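PDB 6NST: branched-chain-amino-acid aminotransferase from Pseudomonas aeruginosa, which probably catalyses pyridoxal-phosphate-dependent transfer of amino groups between leucine, isoleucine or valine and 2-oxoglutarate, a step of branched-chain amino-acid metabolism. Local coordinates for residues Ile10-Glu15 with Arg20-His25; Arg42-Pro47 with Ala258-Pro263; Ile52-Ala57 with Arg222-Thr227; Ala229-Phe234 with Glu297-Trp302. The protein carries 1 engineered substitution. All coordinates share one frame; numbering follows the deposited sequence.

In the fold
From the N terminus, contact 1 closes a short loop around the hairpin of strands 9-12 and 15-18, at the subunit interface, and is complete before the others begin. Contact 2 then closes a span of about 210 residues, joining strand 36-46 of the seven-stranded antiparallel sheet to the entry of strand 262-267 in the mixed sheet. Contact 3 falls within that span: it links the end of strand 51-53, the neighbour of 36-46, to helix 220-231. Contact 4 starts on the same helix and ends beyond residue 263, so it crosses contact 2 and follows contact 3 in series. Contacts 2 and 3 touch, as do contacts 3 and 4.

Contact 1: residues Ile10-Glu15 with Arg20-His25; sequences IWYDGE and RDATTH
The ring of Y12 presents its CD2-CE2 edge and hydroxyl to A22 and T23: CD2 lies 3.8 Å from A22 CA, and the backbone N and O of T23 also border that edge close to the ring plane. A water molecule sits at the ring edge too, in plane. With CG anti to the backbone N (chi1 -164°), Y12 reaches across to donate from OH to T23 O at 2.9 Å, coming in 33° out of the carbonyl plane. The same OH accepts from the water at 2.6 Å, and that water is in turn hydrogen-bonded to T24 OG1, which also hydrogen-bonds T28 OG1. The turn Y12-E15 is of type I' and joins strands 9-12 and 15-18 into a beta hairpin; after it, A22 centres an inverse gamma turn leading into strand 23-25, which pairs antiparallel with a strand of the second subunit. The rest of the contact is apolar: I10 CD1 meets A22 CB at 3.7 Å, while H25 of the second subunit packs against I10.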
loop_
_atom_site.group_PDB
_atom_site.type_symbol
_atom_site.label_atom_id
_atom_site.label_comp_id
_atom_site.label_asym_id
_atom_site.label_seq_id
_atom_site.Cartn_x
_atom_site.Cartn_y
_atom_site.Cartn_z
ATOM N N ILE A 10 -34.748 18.392 24.414
ATOM C CA ILE A 10 -33.631 18.353 23.482
ATOM C C ILE A 10 -33.668 19.630 22.658
ATOM O O ILE A 10 -34.724 20.005 22.134
ATOM C CB ILE A 10 -33.686 17.116 22.563
ATOM C CG1 ILE A 10 -33.540 15.833 23.378
ATOM C CG2 ILE A 10 -32.607 17.196 21.491
ATOM C CD1 ILE A 10 -33.751 14.572 22.570
ATOM N N TRP A 11 -32.527 20.305 22.559
ATOM C CA TRP A 11 -32.410 21.457 21.675
ATOM C C TRP A 11 -32.475 20.980 20.231
ATOM O O TRP A 11 -31.674 20.140 19.811
ATOM C CB TRP A 11 -31.105 22.198 21.948
ATOM C CG TRP A 11 -30.986 23.525 21.267
ATOM C CD1 TRP A 11 -31.343 24.741 21.776
ATOM C CD2 TRP A 11 -30.455 23.778 19.962
ATOM N NE1 TRP A 11 -31.072 25.735 20.866
ATOM C CE2 TRP A 11 -30.529 25.168 19.741
ATOM C CE3 TRP A 11 -29.929 22.963 18.954
ATOM C CZ2 TRP A 11 -30.087 25.761 18.559
ATOM C CZ3 TRP A 11 -29.499 23.554 17.780
ATOM C CH2 TRP A 11 -29.581 24.937 17.592
ATOM N N TYR A 12 -33.436 21.503 19.475
ATOM C CA TYR A 12 -33.721 21.016 18.126
ATOM C C TYR A 12 -33.985 22.228 17.239
ATOM O O TYR A 12 -35.086 22.789 17.256
ATOM C CB TYR A 12 -34.908 20.059 18.140
ATOM C CG TYR A 12 -35.072 19.194 16.906
ATOM C CD1 TYR A 12 -34.419 19.492 15.718
ATOM C CD2 TYR A 12 -35.895 18.077 16.935
ATOM C CE1 TYR A 12 -34.578 18.697 14.598
ATOM C CE2 TYR A 12 -36.060 17.279 15.823
ATOM C CZ TYR A 12 -35.400 17.591 14.657
ATOM O OH TYR A 12 -35.567 16.792 13.549
ATOM N N ASP A 13 -32.968 22.628 16.474
ATOM C CA ASP A 13 -33.083 23.670 15.454
ATOM C C ASP A 13 -33.590 24.990 16.043
ATOM O O ASP A 13 -34.585 25.564 15.593
ATOM C CB ASP A 13 -33.977 23.203 14.298
ATOM C CG ASP A 13 -33.342 22.097 13.477
ATOM O OD1 ASP A 13 -32.177 21.742 13.751
ATOM O OD2 ASP A 13 -34.007 21.583 12.555
ATOM N N GLY A 14 -32.871 25.477 17.052
ATOM C CA GLY A 14 -33.142 26.775 17.631
ATOM C C GLY A 14 -34.097 26.780 18.805
ATOM O O GLY A 14 -34.200 27.802 19.494
ATOM N N GLU A 15 -34.800 25.680 19.056
ATOM C CA GLU A 15 -35.798 25.615 20.111
ATOM C C GLU A 15 -35.617 24.335 20.912
ATOM O O GLU A 15 -35.081 23.338 20.422
ATOM C CB GLU A 15 -37.227 25.671 19.545
ATOM C CG GLU A 15 -37.590 26.974 18.847
ATOM C CD GLU A 15 -38.988 26.945 18.256
ATOM O OE1 GLU A 15 -39.623 25.870 18.278
ATOM O OE2 GLU A 15 -39.453 27.998 17.769
ATOM N N ARG A 20 -39.327 13.077 23.747
ATOM C CA ARG A 20 -39.997 12.129 22.867
ATOM C C ARG A 20 -40.499 12.780 21.583
ATOM O O ARG A 20 -40.793 12.067 20.618
ATOM C CB ARG A 20 -41.158 11.460 23.604
ATOM C CG ARG A 20 -40.739 10.704 24.855
ATOM C CD ARG A 20 -41.948 10.228 25.640
ATOM N NE ARG A 20 -41.571 9.453 26.818
ATOM C CZ ARG A 20 -41.304 9.981 28.009
ATOM N NH1 ARG A 20 -41.368 11.294 28.183
ATOM N NH2 ARG A 20 -40.973 9.197 29.026
ATOM N N ASP A 21 -40.602 14.109 21.549
ATOM C CA ASP A 21 -41.008 14.822 20.345
ATOM C C ASP A 21 -39.840 15.159 19.429
ATOM O O ASP A 21 -40.069 15.567 18.286
ATOM C CB ASP A 21 -41.751 16.113 20.713
ATOM C CG ASP A 21 -43.094 15.848 21.364
ATOM O OD1 ASP A 21 -43.710 14.804 21.060
ATOM O OD2 ASP A 21 -43.537 16.685 22.179
ATOM N N ALA A 22 -38.601 15.002 19.899
ATOM C CA ALA A 22 -37.417 15.274 19.084
ATOM C C ALA A 22 -37.232 14.116 18.108
ATOM O O ALA A 22 -36.413 13.213 18.297
ATOM C CB ALA A 22 -36.189 15.474 19.962
ATOM N N THR A 23 -38.019 14.151 17.038
ATOM C CA THR A 23 -38.014 13.108 16.027
ATOM C C THR A 23 -37.580 13.681 14.686
ATOM O O THR A 23 -37.527 14.897 14.486
ATOM C CB THR A 23 -39.397 12.457 15.887
ATOM O OG1 THR A 23 -40.370 13.464 15.583
ATOM C CG2 THR A 23 -39.787 11.746 17.173
ATOM N N THR A 24 -37.265 12.778 13.766
ATOM C CA THR A 24 -36.964 13.137 12.390
ATOM C C THR A 24 -37.631 12.121 11.479
ATOM O O THR A 24 -37.928 10.995 11.887
ATOM C CB THR A 24 -35.454 13.183 12.124
ATOM O OG1 THR A 24 -35.221 13.532 10.753
ATOM C CG2 THR A 24 -34.820 11.830 12.411
ATOM N N HIS A 25 -37.878 12.532 10.239
ATOM C CA HIS A 25 -38.500 11.621 9.292
ATOM C C HIS A 25 -37.564 10.455 9.006
ATOM O O HIS A 25 -36.338 10.594 9.022
ATOM C CB HIS A 25 -38.860 12.345 7.998
ATOM C CG HIS A 25 -39.769 11.560 7.105
ATOM N ND1 HIS A 25 -39.328 10.927 5.963
ATOM C CD2 HIS A 25 -41.094 11.299 7.192
ATOM C CE1 HIS A 25 -40.343 10.314 5.382
ATOM N NE2 HIS A 25 -41.427 10.524 6.107
HETATM O O HOH W 1 -35.712 16.446 10.994
#

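Contact 2: residues Arg42-Pro47 with Ala258-Pro263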
loop_
_atom_site.group_PDB
_atom_site.type_symbol
_atom_site.label_atom_id
_atom_site.label_comp_id
_atom_site.label_asym_id
_atom_site.label_seq_id
_atom_site.Cartn_x
_atom_site.Cartn_y
_atom_site.Cartn_z
ATOM N N ARG A 42 -18.690 16.380 27.676
ATOM C CA ARG A 42 -18.982 16.013 29.055
ATOM C C ARG A 42 -19.235 17.257 29.893
ATOM O O ARG A 42 -18.574 18.286 29.715
ATOM C CB ARG A 42 -17.836 15.205 29.675
ATOM C CG ARG A 42 -17.766 13.757 29.226
ATOM C CD ARG A 42 -18.910 12.932 29.790
ATOM N NE ARG A 42 -18.813 12.788 31.239
ATOM C CZ ARG A 42 -18.037 11.898 31.849
ATOM N NH1 ARG A 42 -18.014 11.835 33.173
ATOM N NH2 ARG A 42 -17.281 11.073 31.138
ATOM N N ALA A 43 -20.196 17.152 30.806
ATOM C CA ALA A 43 -20.414 18.144 31.849
ATOM C C ALA A 43 -20.141 17.482 33.190
ATOM O O ALA A 43 -20.670 16.401 33.469
ATOM C CB ALA A 43 -21.838 18.706 31.804
ATOM N N TYR A 44 -19.307 18.119 34.006
ATOM C CA TYR A 44 -18.904 17.575 35.292
ATOM C C TYR A 44 -19.439 18.425 36.436
ATOM O O TYR A 44 -19.740 19.613 36.279
ATOM C CB TYR A 44 -17.380 17.478 35.398
ATOM C CG TYR A 44 -16.780 16.384 34.554
ATOM C CD1 TYR A 44 -16.634 15.099 35.054
ATOM C CD2 TYR A 44 -16.358 16.636 33.256
ATOM C CE1 TYR A 44 -16.087 14.095 34.286
ATOM C CE2 TYR A 44 -15.806 15.635 32.483
ATOM C CZ TYR A 44 -15.675 14.367 33.000
ATOM O OH TYR A 44 -15.126 13.366 32.229
ATOM N N ASP A 45 -19.551 17.790 37.599
ATOM C CA ASP A 45 -19.942 18.466 38.830
ATOM C C ASP A 45 -18.704 19.111 39.442
ATOM O O ASP A 45 -17.823 18.413 39.957
ATOM C CB ASP A 45 -20.586 17.472 39.792
ATOM C CG ASP A 45 -21.067 18.122 41.072
ATOM O OD1 ASP A 45 -21.238 19.359 41.096
ATOM O OD2 ASP A 45 -21.269 17.391 42.062
ATOM N N THR A 46 -18.629 20.435 39.383
ATOM C CA THR A 46 -17.501 21.196 39.895
ATOM C C THR A 46 -17.909 22.001 41.124
ATOM O O THR A 46 -19.100 22.234 41.355
ATOM C CB THR A 46 -16.956 22.148 38.823
ATOM O OG1 THR A 46 -17.804 23.298 38.735
ATOM C CG2 THR A 46 -16.903 21.453 37.472
ATOM N N PRO A 47 -16.943 22.434 41.943
ATOM C CA PRO A 47 -17.297 23.276 43.099
ATOM C C PRO A 47 -18.058 24.535 42.723
ATOM O O PRO A 47 -18.866 25.022 43.524
ATOM C CB PRO A 47 -15.932 23.604 43.719
ATOM C CG PRO A 47 -15.065 22.459 43.325
ATOM C CD PRO A 47 -15.515 22.067 41.948
ATOM N N ALA A 258 -15.461 10.150 26.679
ATOM C CA ALA A 258 -16.220 9.223 27.508
ATOM C C ALA A 258 -15.316 8.317 28.331
ATOM O O ALA A 258 -15.679 7.943 29.451
ATOM C CB ALA A 258 -17.158 8.387 26.638
ATOM N N ALA A 259 -14.141 7.973 27.813
ATOM C CA ALA A 259 -13.217 7.080 28.501
ATOM C C ALA A 259 -12.295 7.798 29.478
ATOM O O ALA A 259 -11.644 7.128 30.288
ATOM C CB ALA A 259 -12.369 6.309 27.483
ATOM N N GLU A 260 -12.230 9.131 29.426
ATOM C CA GLU A 260 -11.337 9.916 30.275
ATOM C C GLU A 260 -9.907 9.401 30.156
ATOM O O GLU A 260 -9.266 9.587 29.118
ATOM C CB GLU A 260 -11.824 9.893 31.725
ATOM C CG GLU A 260 -13.328 10.113 31.836
ATOM C CD GLU A 260 -13.799 10.306 33.260
ATOM O OE1 GLU A 260 -13.500 11.368 33.846
ATOM O OE2 GLU A 260 -14.465 9.395 33.795
ATOM N N VAL A 261 -9.395 8.761 31.203
ATOM C CA VAL A 261 -8.094 8.095 31.171
ATOM C C VAL A 261 -8.330 6.667 31.647
ATOM O O VAL A 261 -8.535 6.430 32.844
ATOM C CB VAL A 261 -7.044 8.800 32.036
ATOM C CG1 VAL A 261 -5.719 8.058 31.965
ATOM C CG2 VAL A 261 -6.872 10.246 31.595
ATOM N N THR A 262 -8.310 5.714 30.719
ATOM C CA THR A 262 -8.560 4.315 31.046
ATOM C C THR A 262 -7.270 3.520 30.918
ATOM O O THR A 262 -6.729 3.404 29.806
ATOM C CB THR A 262 -9.638 3.734 30.131
ATOM O OG1 THR A 262 -10.874 4.428 30.346
ATOM C CG2 THR A 262 -9.836 2.252 30.412
ATOM N N PRO A 263 -6.736 2.967 32.004
ATOM C CA PRO A 263 -5.493 2.195 31.901
ATOM C C PRO A 263 -5.687 0.918 31.098
ATOM O O PRO A 263 -6.788 0.372 31.001
ATOM C CB PRO A 263 -5.145 1.881 33.362
ATOM C CG PRO A 263 -5.920 2.880 34.171
ATOM C CD PRO A 263 -7.174 3.132 33.399
#
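Hydrogen bonding between R42-P47 and A258-P263 rests on Y44 and E260, whose side chains approach from opposite directions. Y44 OH donates to E260 OE1 at 3.0 Å, a weak bond, with the phenol ring and carboxylate planes 39° apart. Within 258-263, T262 OG1 donates to A259 O at 2.8 Å, in the carbonyl plane and on a lone pair.

Charge enters through R42. Its chain is folded at both chi2 (-70°) and chi3 (-67°), which brings one guanidinium face to Y44, whose OH lies 3.2 Å above its centre. W127 makes a cation-pi contact with the same arginine. R42 NH2 stands 4.2 Å from E260 OE2, too far for a salt bridge, and 3.9 Å from A258 O, which lies at the guanidinium edge. A258 is about 8 Å, side chain to side chain, from K160, the lysine expected to carry the cofactor.

Van der Waals contact is slight: R42 NH2 meets E260 CG at 4.1 Å, while Y288 and F289 of helix 279-292 touch the glutamate. The nearby guanidinium would be expected to polarise the phenol hydroxyl and partly offset the negative charge of E260 without directly bonding it.

Contact 3: residues Ile52-Ala57 with Arg222-Thr227; sequences IFRLQA and RNTILT
F53 and R54 stand where strand 51-53 of the antiparallel sheet gives way to helix 55-68; R54 reaches N223 and T224 on the flank of helix 220-231, and F53 meets T224. R54 is the N-cap residue of its helix, and its left-handed backbone conformation makes the change of direction. Its side chain returns over the preceding residue, CG lying 3.5 Å above the centre of one face of the F53 ring, and then bends at chi3 (68°) toward the opposing helix. There NH1 donates to N223 OD1 at 3.2 Å along a nearly straight bond (171°), with the acceptor in the guanidinium plane but the amide turned well out of it. T224 CG2 lies at the guanidinium edge: it touches R54 NH1 at 3.3 Å and R54 CD at 3.6 Å, the two side chains sliding past each other in opposite senses, and it also meets the edge of the F53 ring, 3.9 Å from CE2. T224 OG1 instead hydrogen-bonds T221 O in its own helix, leaving CG2 toward R54 and F53. W302 adds a cation-pi contact to R54, and L291 and V292 of helix 279-292 pack on F53. The arrangement is that of a strand-to-helix junction packed against a helix, here joining the N-terminal sheet to the C-terminal part of the class-IV aminotransferase fold.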
loop_
_atom_site.group_PDB
_atom_site.type_symbol
_atom_site.label_atom_id
_atom_site.label_comp_id
_atom_site.label_asym_id
_atom_site.label_seq_id
_atom_site.Cartn_x
_atom_site.Cartn_y
_atom_site.Cartn_z
ATOM N N ILE A 52 -19.253 22.493 31.712
ATOM C CA ILE A 52 -18.866 21.761 30.513
ATOM C C ILE A 52 -17.361 21.888 30.325
ATOM O O ILE A 52 -16.805 22.991 30.395
ATOM C CB ILE A 52 -19.624 22.291 29.284
ATOM C CG1 ILE A 52 -21.128 22.053 29.437
ATOM C CG2 ILE A 52 -19.104 21.643 28.016
ATOM C CD1 ILE A 52 -21.952 22.641 28.314
ATOM N N PHE A 53 -16.695 20.762 30.086
ATOM C CA PHE A 53 -15.247 20.740 29.940
ATOM C C PHE A 53 -14.872 21.035 28.493
ATOM O O PHE A 53 -15.243 20.283 27.584
ATOM C CB PHE A 53 -14.672 19.396 30.377
ATOM C CG PHE A 53 -13.177 19.327 30.286
ATOM C CD1 PHE A 53 -12.385 20.078 31.139
ATOM C CD2 PHE A 53 -12.563 18.520 29.347
ATOM C CE1 PHE A 53 -11.008 20.022 31.057
ATOM C CE2 PHE A 53 -11.185 18.458 29.261
ATOM C CZ PHE A 53 -10.407 19.211 30.116
ATOM N N ARG A 54 -14.131 22.124 28.291
ATOM C CA ARG A 54 -13.662 22.562 26.978
ATOM C C ARG A 54 -14.816 22.630 25.978
ATOM O O ARG A 54 -14.829 21.963 24.942
ATOM C CB ARG A 54 -12.536 21.660 26.472
ATOM C CG ARG A 54 -11.373 21.554 27.441
ATOM C CD ARG A 54 -10.102 21.118 26.742
ATOM N NE ARG A 54 -9.597 22.147 25.840
ATOM C CZ ARG A 54 -8.444 22.069 25.183
ATOM N NH1 ARG A 54 -7.666 21.005 25.327
ATOM N NH2 ARG A 54 -8.066 23.056 24.384
ATOM N N LEU A 55 -15.803 23.458 26.325
ATOM C CA LEU A 55 -16.938 23.670 25.437
ATOM C C LEU A 55 -16.490 24.246 24.098
ATOM O O LEU A 55 -16.982 23.835 23.040
ATOM C CB LEU A 55 -17.953 24.594 26.107
ATOM C CG LEU A 55 -19.151 25.003 25.252
ATOM C CD1 LEU A 55 -19.906 23.773 24.773
ATOM C CD2 LEU A 55 -20.071 25.942 26.018
ATOM N N GLN A 56 -15.543 25.186 24.126
ATOM C CA GLN A 56 -15.117 25.856 22.901
ATOM C C GLN A 56 -14.421 24.891 21.949
ATOM O O GLN A 56 -14.661 24.926 20.735
ATOM C CB GLN A 56 -14.203 27.034 23.245
ATOM C CG GLN A 56 -13.626 27.772 22.041
ATOM C CD GLN A 56 -14.656 28.611 21.303
ATOM O OE1 GLN A 56 -15.817 28.697 21.708
ATOM N NE2 GLN A 56 -14.231 29.240 20.212
ATOM N N ALA A 57 -13.560 24.017 22.479
ATOM C CA ALA A 57 -12.828 23.089 21.623
ATOM C C ALA A 57 -13.767 22.100 20.944
ATOM O O ALA A 57 -13.541 21.712 19.792
ATOM C CB ALA A 57 -11.764 22.349 22.434
ATOM N N ARG A 222 -6.835 13.767 24.226
ATOM C CA ARG A 222 -5.420 13.597 23.923
ATOM C C ARG A 222 -4.678 14.924 24.020
ATOM O O ARG A 222 -3.562 14.983 24.547
ATOM C CB ARG A 222 -5.260 12.988 22.531
ATOM C CG ARG A 222 -3.834 12.940 22.020
ATOM C CD ARG A 222 -3.807 12.564 20.545
ATOM N NE ARG A 222 -2.448 12.364 20.057
ATOM C CZ ARG A 222 -1.660 13.340 19.620
ATOM N NH1 ARG A 222 -2.095 14.594 19.608
ATOM N NH2 ARG A 222 -0.436 13.059 19.195
ATOM N N ASN A 223 -5.293 16.004 23.532
ATOM C CA ASN A 223 -4.650 17.314 23.588
ATOM C C ASN A 223 -4.513 17.805 25.024
ATOM O O ASN A 223 -3.524 18.463 25.368
ATOM C CB ASN A 223 -5.433 18.322 22.748
ATOM C CG ASN A 223 -4.796 19.699 22.747
ATOM O OD1 ASN A 223 -5.017 20.500 23.657
ATOM N ND2 ASN A 223 -4.001 19.982 21.721
ATOM N N THR A 224 -5.498 17.503 25.875
ATOM C CA THR A 224 -5.398 17.897 27.277
ATOM C C THR A 224 -4.286 17.133 27.984
ATOM O O THR A 224 -3.593 17.692 28.843
ATOM C CB THR A 224 -6.731 17.671 27.993
ATOM O OG1 THR A 224 -7.035 16.272 28.011
ATOM C CG2 THR A 224 -7.847 18.414 27.290
ATOM N N ILE A 225 -4.102 15.857 27.640
ATOM C CA ILE A 225 -3.053 15.069 28.279
ATOM C C ILE A 225 -1.677 15.592 27.880
ATOM O O ILE A 225 -0.760 15.646 28.708
ATOM C CB ILE A 225 -3.225 13.572 27.948
ATOM C CG1 ILE A 225 -3.986 12.858 29.068
ATOM C CG2 ILE A 225 -1.877 12.898 27.747
ATOM C CD1 ILE A 225 -5.385 13.370 29.306
ATOM N N LEU A 226 -1.513 16.005 26.618
ATOM C CA LEU A 226 -0.254 16.622 26.206
ATOM C C LEU A 226 0.028 17.875 27.024
ATOM O O LEU A 226 1.177 18.141 27.396
ATOM C CB LEU A 226 -0.279 16.966 24.714
ATOM C CG LEU A 226 -0.689 15.929 23.660
ATOM C CD1 LEU A 226 -0.245 16.376 22.271
ATOM C CD2 LEU A 226 -0.159 14.543 23.975
ATOM N N THR A 227 -1.014 18.657 27.316
ATOM C CA THR A 227 -0.860 19.828 28.172
ATOM C C THR A 227 -0.531 19.422 29.603
ATOM O O THR A 227 0.389 19.969 30.221
ATOM C CB THR A 227 -2.135 20.671 28.139
ATOM O OG1 THR A 227 -2.402 21.089 26.793
ATOM C CG2 THR A 227 -1.993 21.894 29.033
#

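Contact 4: residues Ala229-Phe234 with Glu297-Trp302; sequences AAEHGF and EAHAEW
E231, in the last turn of helix 220-231, reaches out to H299 in the loop ahead of strand 303-305. Along 229-234, A229 O and A230 O come first: they receive F234 N (2.9 Å) and G233 N (3.1 Å), the bonds of a Schellman motif that ends the helix. E231 then carries the contact. Its chain is extended beyond CG (chi2 178°), and the carboxylate approaches the NE2 edge of the imidazole from the opposite direction, the two planes only 14° apart. H299 NE2 donates to the syn lone pair of E231 OE2 at 2.5 Å, a length probably underestimated, with the oxygen almost exactly in the ring plane and an N-H...O angle of 153°. H232 leaves the helical path, its ND1 bonding back to L228 O, and G233 follows with positive phi as the C-prime residue before F234 packs on helix 279-292.

Across the contact, H299 lies over W302: W302 CZ3 is 3.7 Å above the imidazole plane, while T227 of the helix touches both side chains. A coplanar carboxylate on NE2, together with W302 on one face, would help fix the ring's rotation and would be expected to favour its protonated form, giving this surface contact a partly ionic character.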
loop_
_atom_site.group_PDB
_atom_site.type_symbol
_atom_site.label_atom_id
_atom_site.label_comp_id
_atom_site.label_asym_id
_atom_site.label_seq_id
_atom_site.Cartn_x
_atom_site.Cartn_y
_atom_site.Cartn_z
ATOM N N ALA A 229 0.693 16.525 30.701
ATOM C CA ALA A 229 1.992 15.865 30.783
ATOM C C ALA A 229 3.122 16.883 30.807
ATOM O O ALA A 229 4.098 16.722 31.551
ATOM C CB ALA A 229 2.169 14.892 29.616
ATOM N N ALA A 230 3.004 17.944 30.005
ATOM C CA ALA A 230 4.004 19.006 30.030
ATOM C C ALA A 230 4.008 19.730 31.371
ATOM O O ALA A 230 5.076 20.063 31.899
ATOM C CB ALA A 230 3.750 19.989 28.888
ATOM N N GLU A 231 2.825 19.974 31.941
ATOM C CA GLU A 231 2.737 20.643 33.234
ATOM C C GLU A 231 3.297 19.796 34.369
ATOM O O GLU A 231 3.656 20.345 35.417
ATOM C CB GLU A 231 1.286 21.021 33.537
ATOM C CG GLU A 231 0.717 22.085 32.611
ATOM C CD GLU A 231 -0.742 22.396 32.897
ATOM O OE1 GLU A 231 -1.327 21.748 33.792
ATOM O OE2 GLU A 231 -1.303 23.290 32.227
ATOM N N HIS A 232 3.383 18.479 34.188
ATOM C CA HIS A 232 3.952 17.588 35.188
ATOM C C HIS A 232 5.395 17.208 34.877
ATOM O O HIS A 232 5.911 16.248 35.458
ATOM C CB HIS A 232 3.097 16.328 35.327
ATOM C CG HIS A 232 1.848 16.529 36.126
ATOM N ND1 HIS A 232 0.809 17.326 35.696
ATOM C CD2 HIS A 232 1.473 16.037 37.330
ATOM C CE1 HIS A 232 -0.153 17.315 36.601
ATOM N NE2 HIS A 232 0.225 16.540 37.602
ATOM N N GLY A 233 6.050 17.935 33.972
ATOM C CA GLY A 233 7.435 17.657 33.649
ATOM C C GLY A 233 7.684 16.337 32.957
ATOM O O GLY A 233 8.811 15.838 32.987
ATOM N N PHE A 234 6.664 15.753 32.336
ATOM C CA PHE A 234 6.824 14.502 31.610
ATOM C C PHE A 234 7.319 14.774 30.198
ATOM O O PHE A 234 6.887 15.731 29.548
ATOM C CB PHE A 234 5.503 13.733 31.560
ATOM C CG PHE A 234 5.176 13.011 32.832
ATOM C CD1 PHE A 234 6.168 12.367 33.551
ATOM C CD2 PHE A 234 3.878 12.977 33.312
ATOM C CE1 PHE A 234 5.873 11.700 34.724
ATOM C CE2 PHE A 234 3.576 12.312 34.485
ATOM C CZ PHE A 234 4.577 11.673 35.191
ATOM N N GLU A 297 -8.198 24.605 40.379
ATOM C CA GLU A 297 -8.747 25.818 39.786
ATOM C C GLU A 297 -8.013 26.248 38.521
ATOM O O GLU A 297 -8.422 27.230 37.892
ATOM C CB GLU A 297 -8.729 26.953 40.814
ATOM C CG GLU A 297 -9.803 28.008 40.595
ATOM C CD GLU A 297 -9.880 29.000 41.735
ATOM O OE1 GLU A 297 -9.192 28.787 42.755
ATOM O OE2 GLU A 297 -10.627 29.993 41.611
ATOM N N ALA A 298 -6.957 25.542 38.127
ATOM C CA ALA A 298 -6.230 25.896 36.917
ATOM C C ALA A 298 -7.088 25.651 35.679
ATOM O O ALA A 298 -8.004 24.823 35.684
ATOM C CB ALA A 298 -4.932 25.096 36.820
ATOM N N HIS A 299 -6.775 26.389 34.611
ATOM C CA HIS A 299 -7.480 26.299 33.331
ATOM C C HIS A 299 -8.978 26.570 33.505
ATOM O O HIS A 299 -9.832 25.731 33.202
ATOM C CB HIS A 299 -7.242 24.937 32.666
ATOM C CG HIS A 299 -5.808 24.663 32.334
ATOM N ND1 HIS A 299 -5.207 25.130 31.184
ATOM C CD2 HIS A 299 -4.860 23.956 32.994
ATOM C CE1 HIS A 299 -3.948 24.730 31.154
ATOM N NE2 HIS A 299 -3.712 24.015 32.240
ATOM N N ALA A 300 -9.284 27.774 34.000
ATOM C CA ALA A 300 -10.676 28.144 34.244
ATOM C C ALA A 300 -11.466 28.268 32.948
ATOM O O ALA A 300 -12.679 28.025 32.938
ATOM C CB ALA A 300 -10.746 29.451 35.033
ATOM N N GLU A 301 -10.804 28.642 31.850
ATOM C CA GLU A 301 -11.479 28.749 30.563
ATOM C C GLU A 301 -11.907 27.397 30.009
ATOM O O GLU A 301 -12.699 27.359 29.061
ATOM C CB GLU A 301 -10.578 29.462 29.550
ATOM C CG GLU A 301 -9.331 28.681 29.144
ATOM C CD GLU A 301 -8.237 28.708 30.199
ATOM O OE1 GLU A 301 -8.397 29.423 31.212
ATOM O OE2 GLU A 301 -7.216 28.012 30.013
ATOM N N TRP A 302 -11.412 26.296 30.569
ATOM C CA TRP A 302 -11.792 24.963 30.126
ATOM C C TRP A 302 -13.014 24.420 30.859
ATOM O O TRP A 302 -13.471 23.319 30.538
ATOM C CB TRP A 302 -10.611 23.996 30.292
ATOM C CG TRP A 302 -9.509 24.223 29.296
ATOM C CD1 TRP A 302 -9.496 25.139 28.281
ATOM C CD2 TRP A 302 -8.263 23.520 29.216
ATOM N NE1 TRP A 302 -8.320 25.050 27.577
ATOM C CE2 TRP A 302 -7.545 24.064 28.130
ATOM C CE3 TRP A 302 -7.683 22.485 29.957
ATOM C CZ2 TRP A 302 -6.279 23.606 27.768
ATOM C CZ3 TRP A 302 -6.425 22.033 29.595
ATOM C CH2 TRP A 302 -5.737 22.594 28.511
#